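Local coordinates for protein ribonucleoside-diphosphate reductase (Pseudomonas aeruginosa, PDB 5IM3) that probably reduces ribonucleoside diphosphates to the 2'-deoxyribonucleotide precursors of DNA, under allosteric control by bound nucleotides such as dATP, at residues L563-P568 and M894-G899; E861-R866 and Q872-N877. All coordinates share one frame; numbering follows the deposited sequence.

In the fold
Both contacts belong to the barrel domain of the reductase and lie away from the dATP pockets. Contact 1 joins the end of barrel strand 562-565 to the end of helix 885-897; contact 2 ties helix 856-866 to the loop that follows it. Along the chain, contact 2 falls within the long excursion that separates the two halves of contact 1. They lie about 10 Å apart, centre to centre, and touch directly through Met894 and the residue just past the end of helix 885-897: Arg898 NE makes a salt bridge to Glu861 OE2 at 2.8 Å, Arg898 O lies 2.6 Å from Ser864 OG in a probable hydrogen bond, and Met894 CE packs on Glu861 CG at 3.7 Å.

Contact 1 (L563-P568 and M894-G899); sequences LTFKDP and MAWFRG
One face of the Phe565 ring takes the indole of Trp896, with Trp896 CD1 lying 3.4 Å above the phenyl plane and off the ring centre. The closest pair is Phe565 CD1 and Trp896 CD1, at 3.5 Å. The phenyl and the five-membered ring of the indole are inclined at 46°, neither stacked nor edge-to-face, with centroids 4.8 Å apart. Further along the phenyl, Phe565 CZ rests on Trp896 CB at 3.6 Å, so the ring lies across the root of the tryptophan too. Trp896 chi1 of 179° carries the indole out from the helix, anti to the backbone N, and chi2 of 71° then turns CD1 to the phenyl.

Phe565 closes strand 562-565 of the reductase's ten-stranded alpha-beta barrel, paired in parallel with strand 482-487, and is the N-cap residue of helix 566-571. Trp896 sits in the last turn of helix 885-897, which ends in a Schellman motif: Gly899, with positive phi, is the C-prime residue, its N bonded to Trp896 O while Leu900 N reaches Ala895 O.

Trp896 NE1 is hydrogen-bonded to Asp489 OD1, at the start of helix 489-496. Met492 of that helix packs on Phe565 and Trp896.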
ATOM      1  N   LEU A 563      25.328  -6.689 -15.195  1.00 50.30           N
ATOM      2  CA  LEU A 563      25.047  -6.997 -16.592  1.00 49.08           C
ATOM      3  C   LEU A 563      26.321  -6.817 -17.409  1.00 48.27           C
ATOM      4  O   LEU A 563      26.845  -5.702 -17.509  1.00 48.56           O
ATOM      5  CB  LEU A 563      23.934  -6.099 -17.133  1.00 50.87           C
ATOM      6  CG  LEU A 563      22.480  -6.490 -16.843  1.00 54.96           C
ATOM      7  CD1 LEU A 563      22.214  -6.705 -15.364  1.00 54.94           C
ATOM      8  CD2 LEU A 563      21.537  -5.423 -17.389  1.00 56.34           C
ATOM      9  N   THR A 564      26.815  -7.911 -17.988  1.00 47.88           N
ATOM     10  CA  THR A 564      27.967  -7.884 -18.881  1.00 47.53           C
ATOM     11  C   THR A 564      27.629  -8.678 -20.134  1.00 46.65           C
ATOM     12  O   THR A 564      26.817  -9.607 -20.093  1.00 47.30           O
ATOM     13  CB  THR A 564      29.228  -8.461 -18.211  1.00 43.36           C
ATOM     14  OG1 THR A 564      29.060  -9.865 -17.997  1.00 43.14           O
ATOM     15  CG2 THR A 564      29.500  -7.770 -16.873  1.00 40.46           C
ATOM     16  N   PHE A 565      28.260  -8.316 -21.249  1.00 42.94           N
ATOM     17  CA  PHE A 565      27.861  -8.809 -22.565  1.00 44.55           C
ATOM     18  C   PHE A 565      28.959  -9.678 -23.166  1.00 43.27           C
ATOM     19  O   PHE A 565      30.066  -9.201 -23.441  1.00 39.13           O
ATOM     20  CB  PHE A 565      27.502  -7.637 -23.475  1.00 44.81           C
ATOM     21  CG  PHE A 565      26.364  -6.818 -22.947  1.00 48.93           C
ATOM     22  CD1 PHE A 565      25.085  -7.346 -22.903  1.00 48.81           C
ATOM     23  CD2 PHE A 565      26.575  -5.541 -22.459  1.00 50.50           C
ATOM     24  CE1 PHE A 565      24.032  -6.608 -22.403  1.00 50.62           C
ATOM     25  CE2 PHE A 565      25.523  -4.797 -21.955  1.00 51.58           C
ATOM     26  CZ  PHE A 565      24.252  -5.334 -21.926  1.00 50.94           C
ATOM     27  N   LYS A 566      28.622 -10.946 -23.400  1.00 43.59           N
ATOM     28  CA  LYS A 566      29.612 -11.958 -23.744  1.00 41.12           C
ATOM     29  C   LYS A 566      30.186 -11.746 -25.141  1.00 42.41           C
ATOM     30  O   LYS A 566      31.391 -11.920 -25.355  1.00 44.67           O
ATOM     31  CB  LYS A 566      28.964 -13.341 -23.622  1.00 42.07           C
ATOM     32  CG  LYS A 566      29.627 -14.468 -24.398  1.00 43.12           C
ATOM     33  CD  LYS A 566      28.794 -15.729 -24.305  1.00 42.31           C
ATOM     34  CE  LYS A 566      29.416 -16.864 -25.091  1.00 44.62           C
ATOM     35  NZ  LYS A 566      28.440 -17.967 -25.316  1.00 47.12           N
ATOM     36  N   ASP A 567      29.347 -11.380 -26.101  1.00 45.50           N
ATOM     37  CA  ASP A 567      29.749 -11.406 -27.501  1.00 48.94           C
ATOM     38  C   ASP A 567      30.665 -10.245 -27.880  1.00 50.93           C
ATOM     39  O   ASP A 567      31.662 -10.468 -28.585  1.00 53.36           O
ATOM     40  CB  ASP A 567      28.505 -11.440 -28.388  1.00 51.03           C
ATOM     41  CG  ASP A 567      27.814 -12.797 -28.354  1.00 52.31           C
ATOM     42  OD1 ASP A 567      28.523 -13.826 -28.362  1.00 50.18           O
ATOM     43  OD2 ASP A 567      26.567 -12.839 -28.304  1.00 53.77           O
ATOM     44  N   PRO A 568      30.392  -9.004 -27.463  1.00 49.94           N
ATOM     45  CA  PRO A 568      31.385  -7.945 -27.711  1.00 52.35           C
ATOM     46  C   PRO A 568      32.714  -8.199 -27.013  1.00 50.72           C
ATOM     47  O   PRO A 568      33.764  -7.844 -27.560  1.00 52.38           O
ATOM     48  CB  PRO A 568      30.694  -6.670 -27.197  1.00 51.20           C
ATOM     49  CG  PRO A 568      29.556  -7.132 -26.364  1.00 52.64           C
ATOM     50  CD  PRO A 568      29.135  -8.455 -26.924  1.00 51.55           C
ATOM     51  N   MET A 894      19.970   0.546 -24.011  1.00 63.04           N
ATOM     52  CA  MET A 894      20.862   1.506 -24.652  1.00 62.09           C
ATOM     53  C   MET A 894      22.320   1.100 -24.482  1.00 58.49           C
ATOM     54  O   MET A 894      23.111   1.195 -25.427  1.00 58.57           O
ATOM     55  CB  MET A 894      20.619   2.901 -24.072  1.00 64.17           C
ATOM     56  CG  MET A 894      21.545   3.987 -24.606  1.00 66.75           C
ATOM     57  SD  MET A 894      21.339   5.556 -23.735  1.00 70.60           S
ATOM     58  CE  MET A 894      22.508   6.581 -24.623  1.00 71.00           C
ATOM     59  N   ALA A 895      22.694   0.655 -23.281  1.00 51.49           N
ATOM     60  CA  ALA A 895      24.068   0.222 -23.045  1.00 50.36           C
ATOM     61  C   ALA A 895      24.472  -0.880 -24.015  1.00 49.72           C
ATOM     62  O   ALA A 895      25.574  -0.853 -24.578  1.00 48.17           O
ATOM     63  CB  ALA A 895      24.225  -0.256 -21.602  1.00 48.11           C
ATOM     64  N   TRP A 896      23.593  -1.860 -24.219  1.00 49.76           N
ATOM     65  CA  TRP A 896      23.863  -2.921 -25.184  1.00 51.42           C
ATOM     66  C   TRP A 896      23.823  -2.382 -26.609  1.00 53.40           C
ATOM     67  O   TRP A 896      24.697  -2.689 -27.428  1.00 53.63           O
ATOM     68  CB  TRP A 896      22.845  -4.047 -24.996  1.00 50.90           C
ATOM     69  CG  TRP A 896      23.002  -5.188 -25.947  1.00 48.93           C
ATOM     70  CD1 TRP A 896      24.004  -6.114 -25.960  1.00 47.32           C
ATOM     71  CD2 TRP A 896      22.117  -5.537 -27.015  1.00 52.66           C
ATOM     72  NE1 TRP A 896      23.801  -7.016 -26.977  1.00 49.97           N
ATOM     73  CE2 TRP A 896      22.649  -6.684 -27.639  1.00 51.54           C
ATOM     74  CE3 TRP A 896      20.928  -4.991 -27.506  1.00 52.99           C
ATOM     75  CZ2 TRP A 896      22.034  -7.290 -28.730  1.00 52.11           C
ATOM     76  CZ3 TRP A 896      20.321  -5.593 -28.586  1.00 55.95           C
ATOM     77  CH2 TRP A 896      20.872  -6.737 -29.184  1.00 56.47           C
ATOM     78  N   PHE A 897      22.814  -1.570 -26.919  1.00 58.45           N
ATOM     79  CA  PHE A 897      22.664  -1.035 -28.269  1.00 61.45           C
ATOM     80  C   PHE A 897      23.870  -0.195 -28.683  1.00 61.85           C
ATOM     81  O   PHE A 897      24.153  -0.068 -29.880  1.00 63.38           O
ATOM     82  CB  PHE A 897      21.374  -0.212 -28.345  1.00 61.14           C
ATOM     83  CG  PHE A 897      20.975   0.177 -29.739  1.00 64.30           C
ATOM     84  CD1 PHE A 897      20.493  -0.769 -30.627  1.00 65.22           C
ATOM     85  CD2 PHE A 897      21.057   1.496 -30.153  1.00 66.05           C
ATOM     86  CE1 PHE A 897      20.118  -0.410 -31.908  1.00 67.95           C
ATOM     87  CE2 PHE A 897      20.683   1.859 -31.430  1.00 68.79           C
ATOM     88  CZ  PHE A 897      20.213   0.905 -32.308  1.00 70.32           C
ATOM     89  N   ARG A 898      24.594   0.373 -27.718  1.00 63.55           N
ATOM     90  CA  ARG A 898      25.720   1.257 -28.002  1.00 64.22           C
ATOM     91  C   ARG A 898      27.065   0.543 -27.937  1.00 62.32           C
ATOM     92  O   ARG A 898      28.108   1.202 -27.878  1.00 61.45           O
ATOM     93  CB  ARG A 898      25.713   2.448 -27.041  1.00 62.55           C
ATOM     94  CG  ARG A 898      24.532   3.383 -27.217  1.00 64.54           C
ATOM     95  CD  ARG A 898      24.577   4.067 -28.574  1.00 69.65           C
ATOM     96  NE  ARG A 898      23.371   4.833 -28.857  1.00 72.59           N
ATOM     97  CZ  ARG A 898      23.129   5.430 -30.019  1.00 76.12           C
ATOM     98  NH1 ARG A 898      24.015   5.356 -31.003  1.00 77.25           N
ATOM     99  NH2 ARG A 898      22.001   6.103 -30.195  1.00 79.26           N
ATOM    100  N   GLY A 899      27.064  -0.786 -27.944  1.00 55.49           N
ATOM    101  CA  GLY A 899      28.302  -1.526 -28.051  1.00 55.27           C
ATOM    102  C   GLY A 899      29.125  -1.597 -26.789  1.00 52.87           C
ATOM    103  O   GLY A 899      30.330  -1.857 -26.866  1.00 53.90           O
TER

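Contact 2 (E861-R866 and Q872-N877); sequences EAASRR and QAQSLN
With chi1 at 54°, Gln874 sets its CG close to both backbone neighbours of CA; from there the chain runs out extended and carries the amide to helix 856-866. Arg866 answers with a bend at chi3 (-66°) that brings NE within bonding distance of the amide oxygen. The two side chains cross at about a right angle.

The bond between them is nearly straight. Arg866 NE donates to Gln874 OE1 over 3.1 Å, with an N-H...O angle of 175°. The oxygen sits at the guanidinium edge, almost exactly in its plane, and NE in turn lies in the carbonyl plane of the amide. The other end of the amide lies by the helix backbone, where Gln874 NE2 is 2.9 Å from Ala863 O. One face of the Arg866 guanidinium lies over Ala862 O, 3.7 Å from its plane.

Beside this polar pair is a small apolar one. Ala863 CB fits against both methyl branches of Leu876, at 3.6 Å from Leu876 CD2 and 3.8 Å from Leu876 CD1. All four touching residues are buried.

The two segments are close in sequence: after helix 856-866 the chain reverses and runs back past it in extended form before entering strand 878-881. Ala873 and Ser875 share backbone hydrogen bonds with Ile769, and Leu876 does so with Tyr904. Arg866 also makes a cation-pi contact with Phe665, at the start of helix 665-672, while its side chain packs on Ala685 and Met689 of helix 679-707.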
ATOM      1  N   GLU A 861      26.629   7.047 -23.457  1.00 63.38           N
ATOM      2  CA  GLU A 861      27.172   7.453 -24.750  1.00 67.13           C
ATOM      3  C   GLU A 861      28.657   7.772 -24.651  1.00 65.30           C
ATOM      4  O   GLU A 861      29.429   7.466 -25.567  1.00 66.06           O
ATOM      5  CB  GLU A 861      26.404   8.659 -25.290  1.00 73.34           C
ATOM      6  CG  GLU A 861      25.292   8.302 -26.261  1.00 78.06           C
ATOM      7  CD  GLU A 861      25.820   7.698 -27.549  1.00 81.96           C
ATOM      8  OE1 GLU A 861      27.032   7.840 -27.822  1.00 82.26           O
ATOM      9  OE2 GLU A 861      25.024   7.076 -28.284  1.00 85.35           O
ATOM     10  N   ALA A 862      29.074   8.400 -23.550  1.00 57.20           N
ATOM     11  CA  ALA A 862      30.492   8.668 -23.344  1.00 55.81           C
ATOM     12  C   ALA A 862      31.277   7.367 -23.248  1.00 55.40           C
ATOM     13  O   ALA A 862      32.322   7.206 -23.888  1.00 56.86           O
ATOM     14  CB  ALA A 862      30.686   9.507 -22.083  1.00 55.01           C
ATOM     15  N   ALA A 863      30.782   6.422 -22.446  1.00 54.52           N
ATOM     16  CA  ALA A 863      31.449   5.132 -22.328  1.00 51.50           C
ATOM     17  C   ALA A 863      31.461   4.402 -23.665  1.00 52.08           C
ATOM     18  O   ALA A 863      32.441   3.730 -24.004  1.00 53.77           O
ATOM     19  CB  ALA A 863      30.765   4.287 -21.257  1.00 49.97           C
ATOM     20  N   SER A 864      30.386   4.541 -24.448  1.00 50.87           N
ATOM     21  CA  SER A 864      30.326   3.886 -25.752  1.00 51.38           C
ATOM     22  C   SER A 864      31.463   4.340 -26.658  1.00 53.60           C
ATOM     23  O   SER A 864      32.060   3.528 -27.374  1.00 52.68           O
ATOM     24  CB  SER A 864      28.978   4.163 -26.419  1.00 49.91           C
ATOM     25  OG  SER A 864      28.942   3.621 -27.729  1.00 50.93           O
ATOM     26  N   ARG A 865      31.772   5.636 -26.655  1.00 55.75           N
ATOM     27  CA  ARG A 865      32.813   6.135 -27.544  1.00 60.36           C
ATOM     28  C   ARG A 865      34.207   5.848 -27.009  1.00 59.52           C
ATOM     29  O   ARG A 865      35.144   5.682 -27.797  1.00 60.55           O
ATOM     30  CB  ARG A 865      32.635   7.632 -27.778  1.00 64.70           C
ATOM     31  CG  ARG A 865      31.573   7.944 -28.812  1.00 67.03           C
ATOM     32  CD  ARG A 865      30.824   9.179 -28.421  1.00 68.87           C
ATOM     33  NE  ARG A 865      29.737   9.498 -29.338  1.00 72.93           N
ATOM     34  CZ  ARG A 865      29.874  10.224 -30.443  1.00 75.58           C
ATOM     35  NH1 ARG A 865      31.062  10.698 -30.793  1.00 75.77           N
ATOM     36  NH2 ARG A 865      28.818  10.466 -31.208  1.00 78.49           N
ATOM     37  N   ARG A 866      34.371   5.790 -25.687  1.00 60.39           N
ATOM     38  CA  ARG A 866      35.650   5.356 -25.138  1.00 61.61           C
ATOM     39  C   ARG A 866      35.919   3.900 -25.492  1.00 59.04           C
ATOM     40  O   ARG A 866      37.056   3.528 -25.800  1.00 58.74           O
ATOM     41  CB  ARG A 866      35.672   5.560 -23.623  1.00 60.18           C
ATOM     42  CG  ARG A 866      35.854   7.011 -23.202  1.00 63.16           C
ATOM     43  CD  ARG A 866      36.037   7.136 -21.697  1.00 62.14           C
ATOM     44  NE  ARG A 866      34.825   6.743 -20.983  1.00 64.98           N
ATOM     45  CZ  ARG A 866      33.888   7.587 -20.562  1.00 64.93           C
ATOM     46  NH1 ARG A 866      34.012   8.894 -20.763  1.00 67.82           N
ATOM     47  NH2 ARG A 866      32.820   7.121 -19.930  1.00 64.12           N
ATOM     48  N   GLN A 872      40.115  -3.874 -23.979  1.00 51.53           N
ATOM     49  CA  GLN A 872      39.388  -4.562 -22.919  1.00 49.26           C
ATOM     50  C   GLN A 872      38.077  -3.814 -22.662  1.00 46.17           C
ATOM     51  O   GLN A 872      37.359  -3.558 -23.633  1.00 47.81           O
ATOM     52  CB  GLN A 872      40.291  -4.719 -21.696  1.00 50.27           C
ATOM     53  CG  GLN A 872      41.615  -5.403 -21.980  1.00 52.35           C
ATOM     54  CD  GLN A 872      42.227  -6.014 -20.734  1.00 51.31           C
ATOM     55  OE1 GLN A 872      41.605  -6.837 -20.060  1.00 49.48           O
ATOM     56  NE2 GLN A 872      43.449  -5.608 -20.419  1.00 52.45           N
ATOM     57  N   ALA A 873      37.728  -3.456 -21.431  1.00 42.54           N
ATOM     58  CA  ALA A 873      36.448  -2.819 -21.138  1.00 43.60           C
ATOM     59  C   ALA A 873      36.694  -1.671 -20.160  1.00 43.55           C
ATOM     60  O   ALA A 873      37.815  -1.166 -20.024  1.00 40.84           O
ATOM     61  CB  ALA A 873      35.448  -3.860 -20.613  1.00 40.93           C
ATOM     62  N   GLN A 874      35.637  -1.235 -19.474  1.00 47.32           N
ATOM     63  CA  GLN A 874      35.741  -0.158 -18.499  1.00 50.20           C
ATOM     64  C   GLN A 874      34.673  -0.335 -17.431  1.00 48.84           C
ATOM     65  O   GLN A 874      33.524  -0.667 -17.740  1.00 52.32           O
ATOM     66  CB  GLN A 874      35.598   1.217 -19.169  1.00 56.52           C
ATOM     67  CG  GLN A 874      34.347   1.381 -20.010  1.00 57.42           C
ATOM     68  CD  GLN A 874      34.410   2.592 -20.924  1.00 61.13           C
ATOM     69  OE1 GLN A 874      34.586   3.725 -20.470  1.00 61.61           O
ATOM     70  NE2 GLN A 874      34.272   2.355 -22.224  1.00 63.13           N
ATOM     71  N   SER A 875      35.062  -0.116 -16.176  1.00 43.49           N
ATOM     72  CA  SER A 875      34.121  -0.197 -15.063  1.00 42.33           C
ATOM     73  C   SER A 875      33.170   0.991 -15.110  1.00 43.94           C
ATOM     74  O   SER A 875      33.594   2.143 -14.955  1.00 45.66           O
ATOM     75  CB  SER A 875      34.873  -0.229 -13.737  1.00 39.84           C
ATOM     76  OG  SER A 875      35.736  -1.342 -13.682  1.00 41.12           O
ATOM     77  N   LEU A 876      31.887   0.717 -15.313  1.00 45.82           N
ATOM     78  CA  LEU A 876      30.899   1.755 -15.595  1.00 47.73           C
ATOM     79  C   LEU A 876      29.773   1.678 -14.572  1.00 47.98           C
ATOM     80  O   LEU A 876      28.842   0.880 -14.723  1.00 47.26           O
ATOM     81  CB  LEU A 876      30.354   1.609 -17.010  1.00 48.18           C
ATOM     82  CG  LEU A 876      29.431   2.740 -17.466  1.00 51.43           C
ATOM     83  CD1 LEU A 876      30.184   4.064 -17.517  1.00 50.25           C
ATOM     84  CD2 LEU A 876      28.826   2.411 -18.819  1.00 52.04           C
ATOM     85  N   ASN A 877      29.847   2.511 -13.540  1.00 49.50           N
ATOM     86  CA  ASN A 877      28.721   2.686 -12.639  1.00 50.77           C
ATOM     87  C   ASN A 877      27.672   3.572 -13.296  1.00 50.19           C
ATOM     88  O   ASN A 877      28.000   4.529 -14.003  1.00 49.76           O
ATOM     89  CB  ASN A 877      29.178   3.299 -11.319  1.00 52.10           C
ATOM     90  CG  ASN A 877      30.064   2.369 -10.529  1.00 53.91           C
ATOM     91  OD1 ASN A 877      29.829   1.161 -10.478  1.00 53.85           O
ATOM     92  ND2 ASN A 877      31.101   2.922  -9.918  1.00 55.47           N
TER